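Local coordinates for protein CaaX farnesyltransferase beta subunit Ram1 (Aspergillus fumigatus, PDB 4L9P) that probably forms the peptide-binding beta subunit of a zinc-dependent heterodimeric enzyme that transfers farnesyl from farnesyl diphosphate to the cysteine of CaaX proteins, at residues Q184-G189 against L221-M227; V200-Y204 against Y255-V260. One frame throughout, in Å; residues are numbered along the deposited sequence. Where two conformers were deposited one is given.

Contact 1: residues Q184-G189 against L221-M227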
# COMPACT_ATOMS: atom_id res chain seq x y z
N GLN B 184 19.75 -6.44 14.82
CA GLN B 184 18.80 -6.86 15.86
C GLN B 184 19.08 -6.22 17.19
O GLN B 184 20.23 -6.24 17.67
CB GLN B 184 18.85 -8.38 16.03
CG GLN B 184 17.79 -8.89 17.00
CD GLN B 184 17.65 -10.37 16.99
OE1 GLN B 184 16.54 -10.88 17.10
NE2 GLN B 184 18.77 -11.10 16.85
N ASN B 185 18.05 -5.68 17.82
CA ASN B 185 18.20 -5.06 19.13
C ASN B 185 17.99 -6.05 20.24
O ASN B 185 17.15 -6.94 20.15
CB ASN B 185 17.24 -3.89 19.25
CG ASN B 185 17.67 -2.74 18.35
OD1 ASN B 185 18.81 -2.24 18.49
ND2 ASN B 185 16.80 -2.31 17.46
N SER B 186 18.75 -5.91 21.32
CA SER B 186 18.66 -6.93 22.37
C SER B 186 17.30 -6.94 23.09
O SER B 186 16.85 -7.97 23.63
CB SER B 186 19.82 -6.80 23.36
OG SER B 186 19.68 -5.60 24.06
N THR B 187 16.61 -5.80 23.04
CA THR B 187 15.26 -5.66 23.60
C THR B 187 14.19 -6.18 22.64
O THR B 187 12.98 -6.19 22.95
CB THR B 187 14.97 -4.16 23.95
OG1 THR B 187 15.36 -3.35 22.83
CG2 THR B 187 15.85 -3.71 25.12
N GLY B 188 14.62 -6.61 21.47
CA GLY B 188 13.69 -7.25 20.55
C GLY B 188 13.50 -6.52 19.23
O GLY B 188 13.45 -5.26 19.23
N GLY B 189 13.30 -7.25 18.12
CA GLY B 189 13.02 -6.70 16.81
C GLY B 189 14.29 -6.32 16.08
O GLY B 189 15.42 -6.34 16.64
N LEU B 221 19.06 -16.97 14.46
CA LEU B 221 19.58 -15.66 14.80
C LEU B 221 18.53 -14.83 15.52
O LEU B 221 18.82 -14.02 16.40
CB LEU B 221 20.16 -15.00 13.57
CG LEU B 221 19.32 -14.20 12.62
CD1 LEU B 221 19.08 -12.79 13.23
CD2 LEU B 221 20.09 -14.07 11.33
N ILE B 222 17.28 -15.02 15.13
CA ILE B 222 16.20 -14.22 15.69
C ILE B 222 15.93 -14.52 17.16
O ILE B 222 15.74 -15.67 17.52
CB ILE B 222 14.89 -14.43 14.90
CG1 ILE B 222 15.10 -14.17 13.40
CG2 ILE B 222 13.76 -13.58 15.58
CD1 ILE B 222 14.05 -14.84 12.43
N ASP B 223 15.89 -13.49 18.02
CA ASP B 223 15.47 -13.67 19.41
C ASP B 223 13.95 -13.60 19.41
O ASP B 223 13.36 -12.53 19.39
CB ASP B 223 16.10 -12.61 20.34
CG ASP B 223 15.73 -12.81 21.82
OD1 ASP B 223 14.71 -13.47 22.14
OD2 ASP B 223 16.49 -12.32 22.67
N ARG B 224 13.31 -14.77 19.38
CA ARG B 224 11.84 -14.81 19.24
C ARG B 224 11.09 -14.26 20.41
O ARG B 224 10.08 -13.56 20.21
CB ARG B 224 11.28 -16.23 19.11
CG ARG B 224 11.31 -16.94 17.87
CD ARG B 224 11.13 -18.40 18.42
NE ARG B 224 9.79 -18.78 18.24
CZ ARG B 224 9.20 -19.91 18.55
NH1 ARG B 224 9.74 -20.88 19.33
NH2 ARG B 224 7.97 -20.00 18.10
N LYS B 225 11.53 -14.59 21.63
CA LYS B 225 10.85 -14.04 22.80
C LYS B 225 10.96 -12.51 22.83
O LYS B 225 9.97 -11.81 23.12
CB LYS B 225 11.40 -14.64 24.11
CG LYS B 225 10.65 -14.08 25.26
CD LYS B 225 10.91 -14.83 26.51
CE LYS B 225 9.65 -14.96 27.23
NZ LYS B 225 9.91 -15.76 28.40
N ALA B 226 12.14 -11.97 22.51
CA ALA B 226 12.29 -10.53 22.57
C ALA B 226 11.48 -9.89 21.42
O ALA B 226 10.89 -8.82 21.60
CB ALA B 226 13.76 -10.15 22.49
N MET B 227 11.42 -10.56 20.27
CA MET B 227 10.55 -10.05 19.20
C MET B 227 9.09 -9.96 19.62
O MET B 227 8.40 -8.96 19.30
CB MET B 227 10.62 -10.99 17.98
CG MET B 227 9.75 -10.55 16.77
SD MET B 227 10.45 -9.11 15.89
CE MET B 227 11.80 -9.87 15.01
O HOH W 1 14.14 -10.02 18.15
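The side-chain amide of Q184 reaches across to the backbone of L221 and D223 and makes both direct hydrogen bonds of this contact. D223 N donates to Q184 OE1 at 2.8 Å, in a nearly straight bond of 177°. Q184 NE2 donates to L221 O at 3.0 Å. That oxygen lies close to the amide plane of Q184, but the donor sits above the carbonyl plane of L221. An extended side chain, with CG anti to the backbone N (chi1 -174°), carries the amide over to the segment 221-227.

One water bridges the segments. It donates to Q184 OE1 and to D223 O, and it accepts from G189 N at 2.9 Å. OE1 is therefore gripped by two donors, which together with the NE2 bond should fix the rotation of the amide.

D223 is also the N-cap of helix 224-234. Its OD1 accepts from A226 N at 3.0 Å, met from above the carboxylate plane.

Close packing against glycine makes up the rest. A type I turn from N185 to G188 brings the backbone to the first turn of the helix. A226 CB lies 3.5 Å from G188 CA, which is tight for two carbons. G188 CA also makes a CA-H...O contact with A226 O. M227, bent at chi2 and chi3, sets its SD 3.6 Å from G189 CA.

The chemistry implies that one amide and one water serve L221 O, D223 N, D223 O and G189 N where the loop after helix 173-183 meets the start of helix 224-234.

Contact 2: residues V200-Y204 against Y255-V260. With FII ([(3,7,11-trimethyl-dodeca-2,6,10-trienyloxycarbamoyl)-methyl]-phosphonic acid), chain Q.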
# COMPACT_ATOMS: atom_id res chain seq x y z
N VAL B 200 8.84 -2.33 12.43
CA VAL B 200 8.19 -3.51 11.86
C VAL B 200 8.55 -3.75 10.38
O VAL B 200 8.54 -4.91 9.94
CB VAL B 200 6.64 -3.46 11.94
CG1 VAL B 200 6.24 -3.36 13.33
CG2 VAL B 200 6.04 -2.33 11.10
N ALA B 201 8.84 -2.69 9.62
CA ALA B 201 9.17 -2.91 8.19
C ALA B 201 10.53 -3.56 8.02
O ALA B 201 10.72 -4.44 7.18
CB ALA B 201 9.06 -1.60 7.41
N SER B 202 11.52 -3.10 8.79
CA SER B 202 12.82 -3.75 8.72
C SER B 202 12.76 -5.15 9.31
O SER B 202 13.50 -6.03 8.88
CB SER B 202 13.92 -2.91 9.44
OG SER B 202 13.42 -2.25 10.57
N SER B 203 11.91 -5.39 10.31
CA SER B 203 11.77 -6.74 10.84
C SER B 203 11.10 -7.66 9.83
O SER B 203 11.54 -8.81 9.67
CB SER B 203 10.94 -6.63 12.13
OG SER B 203 11.69 -6.01 13.18
N TYR B 204 10.08 -7.15 9.13
CA TYR B 204 9.44 -7.93 8.06
C TYR B 204 10.47 -8.26 6.97
O TYR B 204 10.60 -9.41 6.54
CB TYR B 204 8.30 -7.05 7.56
CG TYR B 204 7.65 -7.47 6.25
CD1 TYR B 204 6.51 -8.28 6.23
CD2 TYR B 204 8.12 -6.99 5.02
CE1 TYR B 204 5.85 -8.59 5.04
CE2 TYR B 204 7.46 -7.26 3.84
CZ TYR B 204 6.33 -8.07 3.86
OH TYR B 204 5.72 -8.31 2.65
N TYR B 255 0.04 -5.16 8.98
CA TYR B 255 0.43 -6.25 8.09
C TYR B 255 1.85 -6.74 8.39
O TYR B 255 2.10 -7.98 8.52
CB TYR B 255 0.36 -5.73 6.64
CG TYR B 255 1.03 -6.64 5.65
CD1 TYR B 255 0.48 -7.88 5.30
CD2 TYR B 255 2.23 -6.25 5.08
CE1 TYR B 255 1.16 -8.72 4.42
CE2 TYR B 255 2.91 -7.06 4.20
CZ TYR B 255 2.38 -8.31 3.87
OH TYR B 255 3.10 -9.13 3.01
N CYS B 256 2.82 -5.83 8.54
CA CYS B 256 4.18 -6.29 8.80
C CYS B 256 4.31 -6.99 10.15
O CYS B 256 4.99 -8.03 10.24
CB CYS B 256 5.16 -5.12 8.77
SG CYS B 256 5.38 -4.36 7.12
N ALA B 257 3.65 -6.46 11.19
CA ALA B 257 3.71 -7.11 12.49
C ALA B 257 3.12 -8.50 12.42
O ALA B 257 3.66 -9.47 13.00
CB ALA B 257 2.96 -6.27 13.54
N MET B 258 1.97 -8.63 11.76
CA MET B 258 1.31 -9.95 11.74
C MET B 258 2.00 -10.97 10.86
O MET B 258 1.96 -12.16 11.18
CB MET B 258 -0.15 -9.82 11.39
CG MET B 258 -0.93 -9.10 12.51
SD MET B 258 -0.70 -9.79 14.25
CE MET B 258 -1.07 -11.51 14.01
N VAL B 259 2.67 -10.53 9.81
CA VAL B 259 3.49 -11.48 9.03
C VAL B 259 4.65 -11.95 9.86
O VAL B 259 4.95 -13.17 9.85
CB VAL B 259 3.99 -10.81 7.74
CG1 VAL B 259 5.17 -11.60 7.15
CG2 VAL B 259 2.84 -10.72 6.74
N VAL B 260 5.36 -11.06 10.56
CA VAL B 260 6.45 -11.52 11.45
C VAL B 260 5.91 -12.48 12.52
O VAL B 260 6.51 -13.54 12.79
CB VAL B 260 7.11 -10.35 12.11
CG1 VAL B 260 8.10 -10.76 13.25
CG2 VAL B 260 7.87 -9.51 11.02
C1 FII Q . 4.56 -3.65 3.50
C2 FII Q . 4.69 -2.19 3.15
C6 FII Q . 5.69 -1.44 3.92
C10 FII Q . 3.58 -1.56 2.41
C11 FII Q . 3.52 -0.08 2.06
C12 FII Q . 3.99 0.07 0.58
C15 FII Q . 3.61 1.36 -0.15
C18 FII Q . 4.04 1.55 -1.59
C22 FII Q . 3.23 2.51 0.73
C23 FII Q . 2.50 3.63 0.02
C24 FII Q . 2.38 4.84 0.86
C27 FII Q . 2.09 6.05 0.03
C30 FII Q . 0.61 6.33 -0.19
C34 FII Q . 3.11 7.12 0.10
C35 FII Q . 2.87 8.51 -0.44
O36 FII Q . 3.71 8.78 -1.55
N42 FII Q . 3.63 7.89 -2.59
C43 FII Q . 2.84 8.37 -3.65
O44 FII Q . 2.24 9.46 -3.65
C45 FII Q . 2.81 7.43 -4.84
P46 FII Q . 1.20 7.45 -5.79
O49 FII Q . 0.13 7.36 -4.77
O50 FII Q . 1.18 8.68 -6.64
O51 FII Q . 1.32 6.17 -6.64
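The Y204 ring lies against C256, V259 and Y255 where two helices of the alpha-alpha toroid pack together. Helix 200-213 and helix 251-263 run in the same general direction here. The axes of their short segments come within 8.6 Å and cross at 39°.

Y204 is the main bump. Its CG is anti to the backbone N (chi1 167°), which sends the ring across the other helix. C256 SG sits over one face, offset toward the rim, in a sulfur-aromatic contact 4.3 Å from the ring centroid. V259 CB lies at the ring edge, in its plane, and V259 CG1 touches Y204 CD1 at 3.7 Å. The ring thus fills the hollow between C256, V259 and Y255.

Smaller bumps fill the space nearer the backbones. V200 CG2 rests on C256 CB at 3.7 Å. V260 CG2 presses on the backbone of Y204, 3.7 Å from its CA. W230 and L234 of helix 224-234 also touch V200.

The far end of Y204 meets Y255. Their rings are oblique, with planes at 58°, and Y204 CE1 comes 3.4 Å from Y255 CE2. Y255 OH is hydrogen-bonded to I497 O.

Y255 and C256 belong to the pocket of the farnesyl diphosphate analogue FII, so helix 251-263 lines part of that pocket. C256 SG and Y255 CD2 are each 3.8 Å from FII C1, a terminal methyl, which lies at the edge of the Y255 ring. The two tyrosine oxygens, Y204 OH and Y255 OH, are 2.8 Å apart.

Contact 2 is wholly buried, its centre about 13 Å from the centre of the chain. The centre of contact 1 lies about 25 Å from it; that contact is partly buried and away from the ligand. Their chemistry follows their place. Contact 1 ties a loop to a helix start through an amide, a water and backbone groups. Contact 2 joins two helices mainly by apolar, aromatic and sulfur packing. Helix 224-234 is shared: it carries A226 and M227 of contact 1 and packs on V200 and V260 of contact 2. M227 CG is 3.9 Å from V260 CG1. Helix 251-263 follows it in the chain, and the segments of the two contacts alternate.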